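Local coordinates for protein proteinase K (Serratia sp., PDB 2B6N) that probably hydrolyses peptide bonds as a calcium-binding, subtilisin-like serine endopeptidase of the proteinase K type, here its catalytic domain from a psychrotrophic bacterium, at residues V33-I38 against K89-V94; D141-A146 against A170-A175; S162-Y167 against T195-Y200. All blocks are in the same frame, centred on the assembly; numbering follows the deposited sequence.

Contact 1 of 3, residues V33-I38 against K89-V94; sequences VTAFVI and KNVNVV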
# COMPACT_ATOMS: atom_id res chain seq x y z
N VAL A 33 -9.73 11.74 -3.03
CA VAL A 33 -8.34 11.28 -3.16
C VAL A 33 -8.26 10.14 -4.18
O VAL A 33 -9.21 9.37 -4.33
CB VAL A 33 -7.78 10.77 -1.78
CG1 VAL A 33 -6.31 10.31 -1.90
CG2 VAL A 33 -7.89 11.84 -0.72
N THR A 34 -7.14 10.06 -4.91
CA THR A 34 -6.94 8.98 -5.87
C THR A 34 -5.72 8.16 -5.46
O THR A 34 -4.66 8.70 -5.16
CB THR A 34 -6.74 9.54 -7.30
OG1 THR A 34 -7.89 10.30 -7.66
CG2 THR A 34 -6.59 8.40 -8.32
N ALA A 35 -5.91 6.84 -5.43
CA ALA A 35 -4.84 5.93 -5.08
C ALA A 35 -4.45 5.18 -6.34
O ALA A 35 -5.27 4.47 -6.92
CB ALA A 35 -5.31 4.95 -4.01
N PHE A 36 -3.20 5.35 -6.74
CA PHE A 36 -2.63 4.69 -7.92
C PHE A 36 -1.96 3.37 -7.50
O PHE A 36 -1.05 3.35 -6.67
CB PHE A 36 -1.65 5.64 -8.60
CG PHE A 36 -2.32 6.84 -9.21
CD1 PHE A 36 -2.47 8.03 -8.48
CD2 PHE A 36 -2.82 6.78 -10.50
CE1 PHE A 36 -3.11 9.16 -9.04
CE2 PHE A 36 -3.46 7.90 -11.08
CZ PHE A 36 -3.61 9.08 -10.36
N VAL A 37 -2.43 2.26 -8.06
CA VAL A 37 -1.94 0.96 -7.67
C VAL A 37 -1.00 0.45 -8.75
O VAL A 37 -1.45 0.04 -9.82
CB VAL A 37 -3.10 -0.02 -7.42
CG1 VAL A 37 -2.56 -1.40 -6.99
CG2 VAL A 37 -4.05 0.56 -6.36
N ILE A 38 0.30 0.55 -8.49
CA ILE A 38 1.32 0.17 -9.49
C ILE A 38 1.68 -1.30 -9.23
O ILE A 38 2.34 -1.60 -8.25
CB ILE A 38 2.59 1.07 -9.37
CG1 ILE A 38 2.20 2.56 -9.48
CG2 ILE A 38 3.65 0.65 -10.44
CD1 ILE A 38 3.32 3.58 -9.14
N LYS A 89 -12.72 3.65 2.24
CA LYS A 89 -13.83 2.98 1.55
C LYS A 89 -14.51 3.80 0.45
O LYS A 89 -15.41 3.28 -0.23
CB LYS A 89 -14.83 2.48 2.59
CG LYS A 89 -14.18 1.51 3.61
CD LYS A 89 -15.19 0.96 4.59
CE LYS A 89 -14.51 0.05 5.62
NZ LYS A 89 -13.99 -1.25 5.07
N ASN A 90 -14.08 5.04 0.25
CA ASN A 90 -14.61 5.85 -0.86
C ASN A 90 -13.52 6.46 -1.75
O ASN A 90 -13.78 7.41 -2.52
CB ASN A 90 -15.55 6.94 -0.35
CG ASN A 90 -16.46 7.49 -1.44
OD1 ASN A 90 -16.67 8.71 -1.55
ND2 ASN A 90 -17.02 6.59 -2.24
N VAL A 91 -12.30 5.93 -1.63
CA VAL A 91 -11.19 6.42 -2.45
C VAL A 91 -11.38 6.03 -3.92
O VAL A 91 -12.01 5.00 -4.22
CB VAL A 91 -9.82 5.88 -1.93
CG1 VAL A 91 -9.60 4.42 -2.32
CG2 VAL A 91 -8.66 6.76 -2.40
N ASN A 92 -10.87 6.85 -4.83
CA ASN A 92 -10.76 6.43 -6.24
C ASN A 92 -9.52 5.57 -6.43
O ASN A 92 -8.48 5.85 -5.84
CB ASN A 92 -10.72 7.66 -7.14
CG ASN A 92 -11.91 8.54 -6.92
OD1 ASN A 92 -13.04 8.11 -7.14
ND2 ASN A 92 -11.67 9.76 -6.43
N VAL A 93 -9.65 4.51 -7.22
CA VAL A 93 -8.60 3.54 -7.44
C VAL A 93 -8.26 3.55 -8.92
O VAL A 93 -9.15 3.43 -9.77
CB VAL A 93 -9.01 2.11 -7.02
CG1 VAL A 93 -7.92 1.07 -7.39
CG2 VAL A 93 -9.30 2.06 -5.51
N VAL A 94 -6.97 3.72 -9.22
CA VAL A 94 -6.48 3.69 -10.60
C VAL A 94 -5.38 2.63 -10.76
O VAL A 94 -4.32 2.69 -10.12
CB VAL A 94 -5.97 5.09 -11.08
CG1 VAL A 94 -5.39 4.98 -12.52
CG2 VAL A 94 -7.06 6.11 -11.03
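Thr34, Ala35 and Phe36 pair in parallel register with Asn92, Val93 and Val94, joining two neighbouring strands in the parallel central sheet of the subtilase fold. The ladder is regular: Ala35 N bonds to Asn92 O at 2.8 Å, Val94 N returns a bond to Ala35 O, and Val37 N closes on Val94 O. The tight part lies on the face that carries Thr34, Phe36 and Val94. Phe36 and Val94 extend alongside each other in a common direction, and the ring meets the valine obliquely, with CD2 3.6 Å from Val94 CB. Thr34 CG2 stands over one face of the same ring, offset toward the rim, and also touches Val94 CG2 at 3.6 Å. With Thr34 CG2 anti to its backbone N, the methyl of the threonine faces these apolar groups while OG1 turns toward Asn92. Trp116 of helix 107-120 packs on both Phe36 and Val94. On the other face, also buried, the apolar side-chain contacts between the strands are looser: Val37 CG2 and Val93 CG1 are 4.0 Å apart, Ala35 CB and Val91 CG2 4.1 Å, and helix 72-81 covers Ala35 and Val37 through Ile80. The side chain of Val37 lies near that of Asp39, the predicted charge-relay aspartate at the end of this strand. Toward the start of the strands the contact becomes more polar and partly exposed. The side chains of Thr34 and Asn92 meet only loosely there, Thr34 OG1 3.9 Å from Asn92 CB. At this N-terminal end Val33 O is gripped twice: it accepts Asn92 N at 3.1 Å and takes a second, weak bond from Asn92 ND2 at 3.3 Å, bent to 126° at the hydrogen.

Contact 2 of 3, residues D141-A146 against A170-A175; sequences DAVNAA and ARAADA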
# COMPACT_ATOMS: atom_id res chain seq x y z
N ASP A 141 15.28 7.37 -8.39
CA ASP A 141 15.12 8.71 -8.95
C ASP A 141 13.71 8.96 -9.43
O ASP A 141 13.16 10.06 -9.25
CB ASP A 141 16.06 8.93 -10.14
CG ASP A 141 17.51 9.12 -9.72
OD1 ASP A 141 17.81 9.37 -8.53
OD2 ASP A 141 18.35 9.00 -10.64
N ALA A 142 13.12 7.95 -10.08
CA ALA A 142 11.78 8.12 -10.60
C ALA A 142 10.79 8.29 -9.45
O ALA A 142 9.88 9.12 -9.54
CB ALA A 142 11.37 6.94 -11.52
N VAL A 143 10.96 7.51 -8.38
CA VAL A 143 10.11 7.64 -7.19
C VAL A 143 10.27 9.01 -6.53
O VAL A 143 9.28 9.70 -6.25
CB VAL A 143 10.38 6.53 -6.14
CG1 VAL A 143 9.61 6.82 -4.82
CG2 VAL A 143 9.97 5.17 -6.68
N ASN A 144 11.51 9.39 -6.28
CA ASN A 144 11.81 10.66 -5.61
C ASN A 144 11.29 11.85 -6.43
O ASN A 144 10.73 12.80 -5.86
CB ASN A 144 13.32 10.80 -5.36
CG ASN A 144 13.84 9.86 -4.28
OD1 ASN A 144 13.10 9.40 -3.41
ND2 ASN A 144 15.13 9.59 -4.32
N ALA A 145 11.41 11.78 -7.75
CA ALA A 145 10.87 12.81 -8.63
C ALA A 145 9.34 12.89 -8.58
O ALA A 145 8.78 14.00 -8.56
CB ALA A 145 11.36 12.61 -10.10
N ALA A 146 8.65 11.73 -8.57
CA ALA A 146 7.18 11.73 -8.48
C ALA A 146 6.70 12.31 -7.16
O ALA A 146 5.69 13.02 -7.11
CB ALA A 146 6.61 10.30 -8.69
N ALA A 170 12.35 0.24 -2.15
CA ALA A 170 12.41 0.26 -0.67
C ALA A 170 13.37 1.30 -0.08
O ALA A 170 13.03 2.01 0.90
CB ALA A 170 12.73 -1.15 -0.10
N ARG A 171 14.55 1.42 -0.67
CA ARG A 171 15.59 2.30 -0.12
C ARG A 171 15.42 3.76 -0.53
O ARG A 171 16.09 4.65 0.02
CB ARG A 171 16.99 1.79 -0.54
CG ARG A 171 17.29 2.09 -2.00
CD ARG A 171 18.66 1.52 -2.46
NE ARG A 171 19.05 2.20 -3.70
CZ ARG A 171 20.29 2.31 -4.19
NH1 ARG A 171 21.34 1.80 -3.58
NH2 ARG A 171 20.46 2.96 -5.33
N ALA A 172 14.54 4.01 -1.52
CA ALA A 172 14.39 5.36 -2.07
C ALA A 172 14.09 6.34 -0.92
O ALA A 172 13.17 6.12 -0.14
CB ALA A 172 13.28 5.42 -3.12
N ALA A 173 14.87 7.42 -0.85
CA ALA A 173 14.79 8.36 0.29
C ALA A 173 13.39 8.85 0.60
O ALA A 173 12.98 8.92 1.77
CB ALA A 173 15.69 9.56 0.03
N ASP A 174 12.65 9.21 -0.44
CA ASP A 174 11.36 9.85 -0.22
C ASP A 174 10.16 8.92 -0.34
O ASP A 174 9.02 9.37 -0.26
CB ASP A 174 11.21 11.10 -1.10
CG ASP A 174 12.12 12.23 -0.63
OD1 ASP A 174 12.45 12.27 0.57
OD2 ASP A 174 12.51 13.04 -1.47
N ALA A 175 10.42 7.63 -0.53
CA ALA A 175 9.38 6.60 -0.42
C ALA A 175 9.03 6.41 1.05
O ALA A 175 9.91 6.56 1.92
CB ALA A 175 9.86 5.28 -1.03
O HOH W 1 17.16 7.87 -2.79
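A chi1 of -71° turns Asn144 CG anti to its carbonyl carbon, and chi2 then sets the amide so that OD1 meets the backbone N of Asp174; on the preceding residue, Val143 CG1 lies anti to the backbone N and reaches Ala175. The asparagine thus ties helix 137-148 to a type I turn running from Ala172 to Ala175. Asp174 N donates to Asn144 OD1 at 3.0 Å, with the donor tilted 30° from the carbonyl plane of the amide. Asp174 CB comes within 3.4 Å of the same oxygen. The two side chains cross at about a right angle, their amide and carboxylate planes 66° apart. On its other branch the amide works through water: the water oxygen accepts from Asn144 ND2 at 3.1 Å and from Ala173 N at 3.0 Å. Two successive N-H groups of the turn are therefore satisfied by one side-chain amide, one directly and one through solvent, which should fix the rotation of that amide. The turn closes on itself through Ala175 N to Ala172 O.

Beneath this polar layer the contact is apolar and lighter. Val143 CG1 sits 4.1 Å from Ala175 CB and slightly farther from Ala172 CB, so one methyl touches both ends of the turn. A salt bridge from Arg171 to Asp140 adds a second tie between loop and helix. Val143 also packs against Ile114 of helix 107-120 and Phe153 of strand 152-156, while Ala175 touches Val155 of the same strand, so helix and turn share strand 152-156 as a neighbour just before the chain enters strand 176-181.

Contact 3 of 3, residues S162-Y167 against T195-Y200; sequences SNACNY and TCLDIY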
# COMPACT_ATOMS: atom_id res chain seq x y z
N SER A 162 15.73 -9.31 5.52
CA SER A 162 17.03 -8.64 5.37
C SER A 162 16.86 -7.14 5.54
O SER A 162 15.74 -6.62 5.66
CB SER A 162 17.62 -8.91 3.98
OG SER A 162 17.96 -10.26 3.83
N ASN A 163 17.98 -6.43 5.54
CA ASN A 163 17.97 -4.97 5.55
C ASN A 163 17.32 -4.44 4.27
O ASN A 163 17.83 -4.65 3.16
CB ASN A 163 19.43 -4.48 5.68
CG ASN A 163 19.53 -2.98 5.87
OD1 ASN A 163 18.66 -2.21 5.44
ND2 ASN A 163 20.62 -2.55 6.49
N ALA A 164 16.19 -3.75 4.44
CA ALA A 164 15.43 -3.21 3.29
C ALA A 164 16.23 -2.24 2.39
O ALA A 164 15.85 -2.00 1.23
CB ALA A 164 14.15 -2.53 3.77
N CYS A 165 17.31 -1.67 2.93
CA CYS A 165 18.11 -0.68 2.18
C CYS A 165 18.80 -1.27 0.97
O CYS A 165 19.33 -0.53 0.14
CB CYS A 165 19.16 -0.01 3.08
SG CYS A 165 18.50 0.97 4.46
N ASN A 166 18.81 -2.60 0.88
CA ASN A 166 19.46 -3.27 -0.23
C ASN A 166 18.60 -3.36 -1.50
O ASN A 166 19.04 -3.95 -2.50
CB ASN A 166 19.88 -4.69 0.18
CG ASN A 166 21.05 -5.18 -0.63
OD1 ASN A 166 22.03 -4.45 -0.81
ND2 ASN A 166 20.96 -6.40 -1.13
N TYR A 167 17.39 -2.80 -1.44
CA TYR A 167 16.37 -3.03 -2.49
C TYR A 167 15.73 -1.72 -2.93
O TYR A 167 15.65 -0.78 -2.15
CB TYR A 167 15.28 -3.99 -1.99
CG TYR A 167 15.84 -5.27 -1.41
CD1 TYR A 167 16.01 -5.43 -0.05
CD2 TYR A 167 16.23 -6.31 -2.26
CE1 TYR A 167 16.55 -6.61 0.48
CE2 TYR A 167 16.76 -7.48 -1.75
CZ TYR A 167 16.92 -7.62 -0.38
OH TYR A 167 17.44 -8.78 0.11
N THR A 195 16.84 0.77 8.87
CA THR A 195 16.69 2.23 8.81
C THR A 195 15.96 2.78 7.58
O THR A 195 15.49 3.91 7.60
CB THR A 195 18.06 2.94 8.95
OG1 THR A 195 18.89 2.57 7.85
CG2 THR A 195 18.74 2.56 10.27
N CYS A 196 15.88 1.99 6.52
CA CYS A 196 15.11 2.40 5.35
C CYS A 196 13.59 2.25 5.52
O CYS A 196 12.83 2.79 4.74
CB CYS A 196 15.61 1.71 4.08
SG CYS A 196 17.25 2.32 3.60
N LEU A 197 13.16 1.52 6.56
CA LEU A 197 11.73 1.51 6.93
C LEU A 197 11.25 2.83 7.52
O LEU A 197 11.99 3.49 8.25
CB LEU A 197 11.42 0.41 7.95
CG LEU A 197 11.00 -0.94 7.37
CD1 LEU A 197 12.15 -1.51 6.58
CD2 LEU A 197 10.63 -1.87 8.52
N ASP A 198 9.99 3.17 7.26
CA ASP A 198 9.32 4.30 7.90
C ASP A 198 8.29 3.88 8.94
O ASP A 198 8.07 4.59 9.93
CB ASP A 198 8.68 5.19 6.83
CG ASP A 198 9.72 5.84 5.94
OD1 ASP A 198 10.46 6.72 6.46
OD2 ASP A 198 9.87 5.43 4.78
N ILE A 199 7.68 2.71 8.74
CA ILE A 199 6.53 2.30 9.56
C ILE A 199 6.28 0.79 9.33
O ILE A 199 6.76 0.22 8.34
CB ILE A 199 5.27 3.14 9.17
CG1 ILE A 199 4.17 3.09 10.25
CG2 ILE A 199 4.74 2.73 7.77
CD1 ILE A 199 3.20 4.26 10.15
N TYR A 200 5.58 0.17 10.27
CA TYR A 200 5.14 -1.21 10.16
C TYR A 200 3.61 -1.22 10.02
O TYR A 200 2.91 -0.33 10.54
CB TYR A 200 5.53 -1.98 11.42
CG TYR A 200 6.89 -2.65 11.38
CD1 TYR A 200 7.96 -2.12 12.10
CD2 TYR A 200 7.08 -3.82 10.66
CE1 TYR A 200 9.23 -2.74 12.08
CE2 TYR A 200 8.33 -4.45 10.64
CZ TYR A 200 9.39 -3.91 11.35
OH TYR A 200 10.60 -4.57 11.32
O HOH W 2 16.33 -0.85 6.11
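Cys165 and Cys196 are joined by a disulfide that pins a short 3-10 turn, residues 164-166, to the loop leading into strand 199-202, an outermost strand of the subtilase sheet. Each SG is anti to its own carbonyl carbon (chi1 -63° in Cys165, -70° in Cys196), and the S-S torsion of 108° turns the two CB-SG bonds roughly perpendicular to each other. Cys165 CA and Cys196 CA are 5.3 Å apart. Thr195 OG1 lies 3.8 Å from Cys165 SG. Ala164 points its CB toward the 195-200 loop and meets Leu197 CD1 at 3.6 Å; the other leucine methyl, CD2, lies over a face of the Tyr200 ring, toward its rim. Leu197 thereby bridges Ala164 and the Tyr200 ring.

Asn163 supplies the polar part. Its OD1 accepts Cys165 N at 2.9 Å within its own loop, an Asx turn that opens the 3-10 segment and holds the amide beside the disulfide. A water carries the polar link across to the other segment: it donates to Asn163 OD1 at 2.8 Å and accepts from Cys196 N at 2.9 Å.

Contact 1 lies within the central sheet, beside the predicted charge-relay residues: the side chain of Val37 is about 4 Å from that of Asp39 and about 7 Å from that of His72. Contacts 2 and 3 lie away from the annotated sites, their centres about 20 Å and 25 Å from that of contact 1. Contacts 1 and 3 share one sheet, with the middle of the molecule between them. Contacts 2 and 3 interleave along the chain, with centres about 13 Å apart, and touch directly: Arg171 CB packs on Cys165 O at 3.4 Å, and Ala170 CB on Ala164 O at 3.5 Å.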